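Local structure of bumblebee peptidoglycan recognition protein SA (Bombus, 5XZ4) at residues A[105-110]-A[114-119]; A[80-85]-A[121-126]; A[37-42]-A[55-60]. The protein probably recognises bacterial peptidoglycan in insect immunity, preferring Dap-type over Lys-type peptidoglycan, through a domain of the N-acetylmuramoyl-L-alanine amidase family. All coordinates share one frame; numbering follows the deposited sequence.

In the fold
All three contacts belong to one amidase-like domain, in which helices pack about a central mixed sheet. Interactions 1 and 2, with centres about 10 Å apart, share helix 118-134; they meet where Phe-107 CZ lies 3.5 Å from Ala-124 CB. Interaction 3, its centre about 12 Å from that of interaction 1, joins the loop after the neighbouring strand 31-38 to helix 47-64, and Gly-109 O and Val-40 N, 2.9 Å apart, probably hydrogen-bond the two loops beyond the strands. Interactions 2 and 3, centres about 15 Å apart, do not touch. His-37, hydrogen-bonded to Ser-154, starts the strand-end segment of interaction 3 and probably lies where amidase relatives hold their catalytic zinc.

Interaction 1 of 3, residues A[105-110]-A[114-119]; sequences IGFIGN and KAASDK
Strand 102-107 runs out past Phe-107 into a loop, and the returning chain passes Phe-107 at Ala-116 with their CA atoms 7.9 Å apart, closing to 7.4 Å between the CA atoms of Asn-110 and Lys-114. This is a strand-loop-helix connection of the amidase-like alpha/beta fold: the strand lies inside the central sheet, and the chain turns back over the sheet to start helix 118-134. The main side-chain contact is apolar. The CD2 side of the Phe-107 ring receives the methyl of Ala-116 at 3.9 Å (CD2 to CB), with CE2 next nearest at 4.2 Å. The methyl comes in obliquely. With CG set opposite the carbonyl carbon (chi1 -79°), the phenyl group rises from the sheet towards the incoming chain, where Met-120 and Ala-124 of helix 118-134 and Leu-159 of helix 157-163 also touch it. A large flat hydrocarbon suits this buried place between sheet and helices, and alanine lets the connecting chain come close to it; the carbonyl of Ala-116 is taken up by the side-chain amide of Gln-162. Gly-109 fits for a backbone reason: at phi 144° a CB would run into the carbonyl oxygen of Ile-108. Ser-117 is the N-cap residue of helix 118-134, its OG making a weak hydrogen bond to the N of Met-120. Nearer the surface the contact becomes polar. OD1 of Asn-110 accepts from the N of Gln-112, two residues further along the same loop, while CG of Lys-114 lies 3.5 Å from Asn-110 O. A single water joins the two backbones there, donating to Asn-110 O at 2.8 Å and accepting from Lys-114 N at 3.2 Å.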
loop_
_atom_site.group_PDB
_atom_site.type_symbol
_atom_site.label_atom_id
_atom_site.label_comp_id
_atom_site.label_asym_id
_atom_site.label_seq_id
_atom_site.Cartn_x
_atom_site.Cartn_y
_atom_site.Cartn_z
ATOM N N ILE A 105 -1.251 1.157 -1.368
ATOM C CA ILE A 105 0.032 1.014 -0.636
ATOM C C ILE A 105 -0.211 1.513 0.773
ATOM O O ILE A 105 -0.541 2.679 0.989
ATOM C CB ILE A 105 1.162 1.858 -1.268
ATOM C CG1 ILE A 105 1.457 1.401 -2.704
ATOM C CG2 ILE A 105 2.434 1.749 -0.424
ATOM C CD1 ILE A 105 2.485 2.266 -3.444
ATOM N N GLY A 106 -0.100 0.591 1.744
ATOM C CA GLY A 106 -0.297 0.951 3.172
ATOM C C GLY A 106 1.025 1.207 3.881
ATOM O O GLY A 106 1.805 0.264 4.086
ATOM N N PHE A 107 1.274 2.461 4.278
ATOM C CA PHE A 107 2.426 2.807 5.134
ATOM C C PHE A 107 2.097 2.307 6.544
ATOM O O PHE A 107 1.033 2.683 7.101
ATOM C CB PHE A 107 2.680 4.326 5.142
ATOM C CG PHE A 107 3.406 4.866 3.920
ATOM C CD1 PHE A 107 2.850 4.760 2.635
ATOM C CD2 PHE A 107 4.626 5.518 4.101
ATOM C CE1 PHE A 107 3.536 5.302 1.537
ATOM C CE2 PHE A 107 5.307 6.059 3.003
ATOM C CZ PHE A 107 4.744 5.945 1.748
ATOM N N ILE A 108 2.985 1.496 7.117
ATOM C CA ILE A 108 2.718 0.940 8.458
ATOM C C ILE A 108 2.973 2.022 9.504
ATOM O O ILE A 108 4.110 2.484 9.681
ATOM C CB ILE A 108 3.554 -0.332 8.724
ATOM C CG1 ILE A 108 3.189 -1.426 7.714
ATOM C CG2 ILE A 108 3.322 -0.844 10.160
ATOM C CD1 ILE A 108 4.147 -2.619 7.709
ATOM N N GLY A 109 1.886 2.462 10.160
ATOM C CA GLY A 109 1.960 3.528 11.149
ATOM C C GLY A 109 0.724 4.424 11.096
ATOM O O GLY A 109 -0.197 4.195 10.287
ATOM N N ASN A 110 0.714 5.427 11.972
ATOM C CA ASN A 110 -0.314 6.464 12.021
ATOM C C ASN A 110 0.389 7.786 11.698
ATOM O O ASN A 110 1.177 8.303 12.486
ATOM C CB ASN A 110 -0.975 6.505 13.414
ATOM C CG ASN A 110 -2.193 7.410 13.455
ATOM O OD1 ASN A 110 -2.283 8.370 12.715
ATOM N ND2 ASN A 110 -3.136 7.105 14.344
ATOM N N LYS A 114 2.407 12.689 12.890
ATOM C CA LYS A 114 3.835 12.547 12.580
ATOM C C LYS A 114 4.101 12.177 11.125
ATOM O O LYS A 114 3.269 11.543 10.456
ATOM C CB LYS A 114 4.547 11.572 13.525
ATOM C CG LYS A 114 3.908 10.204 13.687
ATOM C CD LYS A 114 4.463 9.476 14.914
ATOM C CE LYS A 114 3.857 9.962 16.218
ATOM N NZ LYS A 114 4.507 9.381 17.426
ATOM N N ALA A 115 5.272 12.589 10.649
ATOM C CA ALA A 115 5.725 12.301 9.287
ATOM C C ALA A 115 6.203 10.863 9.138
ATOM O O ALA A 115 6.738 10.273 10.079
ATOM C CB ALA A 115 6.842 13.251 8.890
ATOM N N ALA A 116 6.005 10.295 7.948
ATOM C CA ALA A 116 6.655 9.036 7.595
ATOM C C ALA A 116 8.158 9.277 7.352
ATOM O O ALA A 116 8.552 10.347 6.869
ATOM C CB ALA A 116 5.985 8.439 6.378
ATOM N N SER A 117 8.990 8.300 7.711
ATOM C CA SER A 117 10.441 8.472 7.597
ATOM C C SER A 117 10.862 8.526 6.125
ATOM O O SER A 117 10.154 8.020 5.236
ATOM C CB SER A 117 11.195 7.347 8.292
ATOM O OG SER A 117 10.954 6.131 7.629
ATOM N N ASP A 118 12.051 9.078 5.891
ATOM C CA ASP A 118 12.608 9.101 4.537
ATOM C C ASP A 118 12.735 7.709 3.906
ATOM O O ASP A 118 12.426 7.525 2.717
ATOM C CB ASP A 118 13.968 9.783 4.525
ATOM C CG ASP A 118 13.898 11.273 4.830
ATOM O OD1 ASP A 118 12.866 11.927 4.565
ATOM O OD2 ASP A 118 14.909 11.783 5.353
ATOM N N LYS A 119 13.178 6.710 4.675
ATOM C CA LYS A 119 13.332 5.376 4.104
ATOM C C LYS A 119 11.990 4.777 3.667
ATOM O O LYS A 119 11.948 4.034 2.694
ATOM C CB LYS A 119 14.161 4.425 4.970
ATOM C CG LYS A 119 13.474 4.017 6.240
ATOM C CD LYS A 119 14.429 3.578 7.345
ATOM C CE LYS A 119 15.640 2.774 6.900
ATOM N NZ LYS A 119 16.320 2.119 8.022
HETATM O O HOH W 1 0.392 10.486 13.965
#

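Interaction 2 of 3, residues A[80-85]-A[121-126]; sequences GNVYEG and LNAAHA
The flat group that meets the helix is a peptide: the carbonyl of Gly-80 brings its oxygen to the methyl of Ala-123, with O and CB 3.4 Å apart, while the aromatic rings of both segments are engaged with other partners. The ring of His-125 stacks on Trp-166 and meets the ring of His-129 at about 50°, and the side chain of Tyr-83 touches Arg-47, Cys-50 and Ile-51 of helix 47-64. The motif is a beta-hairpin laid beside a helix. Strands 74-76 and 82-84 are antiparallel neighbours at one border of the sheet, and Gly-80 belongs to the turn between them, next to helix 118-134. Two small residues make the close approach possible, the CA atoms of Gly-80 and Ala-123 being only 5.9 Å apart. Glycine is also suited to its own backbone, since at phi 87° a CB would press against the carbonyl oxygen of Asp-79. Farther along, Val-82 points its side chain at the same helix. CG1 stands opposite the backbone N (chi1 179°), which leaves CG2 as the branch that reaches Ala-123, 4.2 Å from its CB. Ile-76 of the partner strand touches both Val-82 and Ala-123 and so completes an apolar layer, where a beta-branched residue serves both strand and packing. Within the helix, the N of His-125 bonds to the O of Leu-121 at 2.9 Å. The backbone oxygen of Ala-123 lies 4.1 Å from Val-82 CG2, a van der Waals approach of a methyl group to a carbonyl.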
loop_
_atom_site.group_PDB
_atom_site.type_symbol
_atom_site.label_atom_id
_atom_site.label_comp_id
_atom_site.label_asym_id
_atom_site.label_seq_id
_atom_site.Cartn_x
_atom_site.Cartn_y
_atom_site.Cartn_z
ATOM N N GLY A 80 12.140 0.135 5.870
ATOM C CA GLY A 80 12.465 0.537 4.510
ATOM C C GLY A 80 12.125 -0.519 3.471
ATOM O O GLY A 80 12.517 -0.362 2.311
ATOM N N ASN A 81 11.448 -1.602 3.867
ATOM C CA ASN A 81 11.099 -2.705 2.974
ATOM C C ASN A 81 9.665 -2.637 2.484
ATOM O O ASN A 81 8.782 -2.061 3.146
ATOM C CB ASN A 81 11.367 -4.049 3.652
ATOM C CG ASN A 81 12.843 -4.344 3.775
ATOM O OD1 ASN A 81 13.602 -4.196 2.806
ATOM N ND2 ASN A 81 13.261 -4.723 4.966
ATOM N N VAL A 82 9.459 -3.225 1.309
ATOM C CA VAL A 82 8.133 -3.384 0.715
ATOM C C VAL A 82 7.664 -4.821 0.963
ATOM O O VAL A 82 8.387 -5.773 0.650
ATOM C CB VAL A 82 8.173 -3.096 -0.815
ATOM C CG1 VAL A 82 6.789 -3.291 -1.442
ATOM C CG2 VAL A 82 8.683 -1.686 -1.098
ATOM N N TYR A 83 6.446 -4.950 1.493
ATOM C CA TYR A 83 5.824 -6.239 1.775
ATOM C C TYR A 83 4.663 -6.471 0.794
ATOM O O TYR A 83 3.749 -5.643 0.708
ATOM C CB TYR A 83 5.314 -6.274 3.247
ATOM C CG TYR A 83 6.447 -6.249 4.238
ATOM C CD1 TYR A 83 7.130 -5.061 4.525
ATOM C CD2 TYR A 83 6.891 -7.436 4.837
ATOM C CE1 TYR A 83 8.239 -5.043 5.379
ATOM C CE2 TYR A 83 7.983 -7.442 5.698
ATOM C CZ TYR A 83 8.668 -6.266 5.962
ATOM O OH TYR A 83 9.769 -6.323 6.797
ATOM N N GLU A 84 4.673 -7.592 0.087
ATOM C CA GLU A 84 3.593 -7.927 -0.845
ATOM C C GLU A 84 2.362 -8.403 -0.099
ATOM O O GLU A 84 2.458 -9.342 0.680
ATOM C CB GLU A 84 4.059 -9.000 -1.829
ATOM C CG GLU A 84 3.013 -9.348 -2.868
ATOM C CD GLU A 84 3.307 -10.623 -3.612
ATOM O OE1 GLU A 84 3.848 -11.589 -3.030
ATOM O OE2 GLU A 84 3.005 -10.675 -4.817
ATOM N N GLY A 85 1.224 -7.749 -0.351
ATOM C CA GLY A 85 -0.071 -8.191 0.161
ATOM C C GLY A 85 -0.796 -8.895 -0.973
ATOM O O GLY A 85 -0.332 -9.923 -1.469
ATOM N N LEU A 121 9.274 6.684 2.604
ATOM C CA LEU A 121 8.906 7.409 1.388
ATOM C C LEU A 121 9.730 6.966 0.182
ATOM O O LEU A 121 9.173 6.798 -0.919
ATOM C CB LEU A 121 9.069 8.897 1.602
ATOM C CG LEU A 121 7.956 9.537 2.417
ATOM C CD1 LEU A 121 8.523 10.839 2.949
ATOM C CD2 LEU A 121 6.703 9.713 1.539
ATOM N N ASN A 122 11.027 6.748 0.381
ATOM C CA ASN A 122 11.880 6.303 -0.711
ATOM C C ASN A 122 11.491 4.908 -1.207
ATOM O O ASN A 122 11.462 4.662 -2.414
ATOM C CB ASN A 122 13.356 6.366 -0.322
ATOM C CG ASN A 122 14.268 6.329 -1.529
ATOM O OD1 ASN A 122 14.603 5.256 -2.004
ATOM N ND2 ASN A 122 14.660 7.505 -2.044
ATOM N N ALA A 123 11.174 3.996 -0.298
ATOM C CA ALA A 123 10.735 2.651 -0.705
ATOM C C ALA A 123 9.450 2.702 -1.534
ATOM O O ALA A 123 9.326 2.042 -2.580
ATOM C CB ALA A 123 10.550 1.738 0.512
ATOM N N ALA A 124 8.483 3.496 -1.080
ATOM C CA ALA A 124 7.231 3.624 -1.831
ATOM C C ALA A 124 7.435 4.279 -3.210
ATOM O O ALA A 124 6.866 3.815 -4.211
ATOM C CB ALA A 124 6.227 4.424 -1.027
ATOM N N HIS A 125 8.238 5.333 -3.250
ATOM C CA HIS A 125 8.434 6.015 -4.547
ATOM C C HIS A 125 9.216 5.113 -5.510
ATOM O O HIS A 125 8.899 5.082 -6.706
ATOM C CB HIS A 125 9.120 7.357 -4.343
ATOM C CG HIS A 125 8.911 8.338 -5.455
ATOM N ND1 HIS A 125 7.743 8.468 -6.183
ATOM C CD2 HIS A 125 9.755 9.296 -5.910
ATOM C CE1 HIS A 125 7.895 9.473 -7.047
ATOM N NE2 HIS A 125 9.100 9.982 -6.891
ATOM N N ALA A 126 10.174 4.341 -4.979
ATOM C CA ALA A 126 10.954 3.389 -5.801
ATOM C C ALA A 126 10.039 2.273 -6.317
ATOM O O ALA A 126 10.153 1.833 -7.476
ATOM C CB ALA A 126 12.144 2.826 -5.028
#

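Interaction 3 of 3, residues A[37-42]-A[55-60]; sequences HHTVTA and ENIRSY
Ile-57 extends from helix 47-64 towards two threonines in the loop after strand 31-38, and its terminal CD1 meets both. The side chain of Thr-39 stands almost at right angles to that of Ile-57, with CG2 3.9 Å from CD1. Thr-41 slants across the same isoleucine, and its CG2 reaches CD1 at 3.9 Å and CG1 at 4.0 Å. The extended shape of Ile-57 (chi2 164°) is what carries CD1 across to the loop, bridging CA atoms that remain 8.5 Å apart between Thr-39 and Ile-57.

Both threonines adopt the same rotamer, with the methyl turned opposite the carbonyl carbon and OG1 between the two backbone branches (chi1 62° in Thr-39). Methyls thus go to the helix while the two hydroxyls come together, Thr-39 OG1 and Thr-41 OG1 being hydrogen-bonded at 2.7 Å. Thr-39 OG1 also accepts from the N of Gly-109, tying the loop to the neighbouring chain segment, and the disulfide Cys-44 to Cys-50 joins it covalently to the start of the helix. Arg-58 grips Glu-55 side-on in a salt bridge, NH1 to OE2 at 2.8 Å and NE to OE1 from above the carboxylate plane.

In peptidoglycan recognition proteins the helix following the first core strand typically forms one wall of the ligand-binding cleft, and 47-64 probably corresponds to it. Threonine suits the loop because one residue offers a methyl to the helix and a hydroxyl to its neighbours; across the contact, helix and loop are held by dispersion between aliphatic groups, while directional bonds fix the shape of the loop.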
loop_
_atom_site.group_PDB
_atom_site.type_symbol
_atom_site.label_atom_id
_atom_site.label_comp_id
_atom_site.label_asym_id
_atom_site.label_seq_id
_atom_site.Cartn_x
_atom_site.Cartn_y
_atom_site.Cartn_z
ATOM N N HIS A 37 -2.196 4.951 1.558
ATOM C CA HIS A 37 -2.905 4.770 2.840
ATOM C C HIS A 37 -1.922 4.776 3.997
ATOM O O HIS A 37 -0.728 4.536 3.785
ATOM C CB HIS A 37 -3.610 3.401 2.873
ATOM C CG HIS A 37 -4.917 3.357 2.149
ATOM N ND1 HIS A 37 -6.109 3.661 2.771
ATOM C CD2 HIS A 37 -5.235 3.018 0.877
ATOM C CE1 HIS A 37 -7.103 3.514 1.910
ATOM N NE2 HIS A 37 -6.600 3.139 0.749
ATOM N N HIS A 38 -2.426 4.988 5.216
ATOM C CA HIS A 38 -1.710 4.537 6.415
ATOM C C HIS A 38 -2.489 3.426 7.080
ATOM O O HIS A 38 -3.704 3.335 6.903
ATOM C CB HIS A 38 -1.348 5.694 7.362
ATOM C CG HIS A 38 -2.510 6.353 8.076
ATOM N ND1 HIS A 38 -2.309 7.290 9.068
ATOM C CD2 HIS A 38 -3.856 6.224 7.954
ATOM C CE1 HIS A 38 -3.481 7.714 9.523
ATOM N NE2 HIS A 38 -4.436 7.094 8.849
ATOM N N THR A 39 -1.806 2.563 7.837
ATOM C CA THR A 39 -2.504 1.425 8.477
ATOM C C THR A 39 -3.190 1.760 9.788
ATOM O O THR A 39 -4.064 0.981 10.221
ATOM C CB THR A 39 -1.550 0.258 8.728
ATOM O OG1 THR A 39 -0.533 0.704 9.633
ATOM C CG2 THR A 39 -0.925 -0.262 7.390
ATOM N N VAL A 40 -2.755 2.864 10.415
ATOM C CA VAL A 40 -3.171 3.297 11.778
ATOM C C VAL A 40 -2.590 2.383 12.864
ATOM O O VAL A 40 -2.849 2.586 14.055
ATOM C CB VAL A 40 -4.717 3.462 11.941
ATOM C CG1 VAL A 40 -5.118 4.181 13.227
ATOM C CG2 VAL A 40 -5.282 4.261 10.791
ATOM N N THR A 41 -1.785 1.402 12.495
ATOM C CA THR A 41 -1.087 0.575 13.479
ATOM C C THR A 41 0.110 1.341 14.040
ATOM O O THR A 41 0.457 2.437 13.592
ATOM C CB THR A 41 -0.607 -0.761 12.878
ATOM O OG1 THR A 41 0.388 -0.521 11.863
ATOM C CG2 THR A 41 -1.747 -1.540 12.273
ATOM N N ALA A 42 0.731 0.782 15.075
ATOM C CA ALA A 42 2.060 1.224 15.474
ATOM C C ALA A 42 3.054 1.090 14.308
ATOM O O ALA A 42 2.873 0.263 13.405
ATOM C CB ALA A 42 2.535 0.400 16.660
ATOM N N GLU A 55 1.487 -9.667 9.371
ATOM C CA GLU A 55 0.735 -10.867 9.752
ATOM C C GLU A 55 -0.516 -10.523 10.603
ATOM O O GLU A 55 -1.579 -11.106 10.384
ATOM C CB GLU A 55 1.675 -11.855 10.485
ATOM C CG GLU A 55 0.999 -12.961 11.319
ATOM C CD GLU A 55 0.033 -13.864 10.561
ATOM O OE1 GLU A 55 0.140 -13.982 9.307
ATOM O OE2 GLU A 55 -0.869 -14.452 11.249
ATOM N N ASN A 56 -0.371 -9.599 11.551
ATOM C CA ASN A 56 -1.522 -9.206 12.368
ATOM C C ASN A 56 -2.595 -8.363 11.674
ATOM O O ASN A 56 -3.783 -8.538 11.965
ATOM C CB ASN A 56 -1.023 -8.641 13.665
ATOM C CG ASN A 56 -0.587 -9.767 14.599
ATOM O OD1 ASN A 56 -1.425 -10.365 15.284
ATOM N ND2 ASN A 56 0.677 -10.170 14.493
ATOM N N ILE A 57 -2.196 -7.550 10.693
ATOM C CA ILE A 57 -3.202 -6.885 9.867
ATOM C C ILE A 57 -3.939 -7.916 8.997
ATOM O O ILE A 57 -5.180 -7.900 8.918
ATOM C CB ILE A 57 -2.558 -5.787 8.989
ATOM C CG1 ILE A 57 -1.939 -4.699 9.882
ATOM C CG2 ILE A 57 -3.614 -5.188 8.056
ATOM C CD1 ILE A 57 -0.941 -3.771 9.185
ATOM N N ARG A 58 -3.169 -8.833 8.379
ATOM C CA ARG A 58 -3.782 -9.915 7.607
ATOM C C ARG A 58 -4.793 -10.721 8.467
ATOM O O ARG A 58 -5.915 -11.014 8.036
ATOM C CB ARG A 58 -2.718 -10.884 7.048
ATOM C CG ARG A 58 -3.292 -12.017 6.211
ATOM C CD ARG A 58 -2.507 -13.311 6.400
ATOM N NE ARG A 58 -2.437 -13.781 7.796
ATOM C CZ ARG A 58 -3.436 -14.359 8.466
ATOM N NH1 ARG A 58 -3.211 -14.762 9.734
ATOM N NH2 ARG A 58 -4.629 -14.572 7.908
ATOM N N SER A 59 -4.361 -11.118 9.673
ATOM C CA SER A 59 -5.212 -11.903 10.572
ATOM C C SER A 59 -6.534 -11.140 10.840
ATOM O O SER A 59 -7.622 -11.737 10.772
ATOM C CB SER A 59 -4.442 -12.130 11.862
ATOM O OG SER A 59 -5.226 -12.881 12.791
ATOM N N TYR A 60 -6.434 -9.846 11.142
ATOM C CA TYR A 60 -7.627 -9.045 11.426
ATOM C C TYR A 60 -8.549 -8.924 10.187
ATOM O O TYR A 60 -9.761 -9.129 10.255
ATOM C CB TYR A 60 -7.201 -7.694 12.006
ATOM C CG TYR A 60 -8.382 -6.838 12.426
ATOM C CD1 TYR A 60 -9.147 -7.144 13.577
ATOM C CD2 TYR A 60 -8.743 -5.719 11.657
ATOM C CE1 TYR A 60 -10.247 -6.363 13.914
ATOM C CE2 TYR A 60 -9.831 -4.933 12.024
ATOM C CZ TYR A 60 -10.575 -5.250 13.148
ATOM O OH TYR A 60 -11.665 -4.480 13.502
#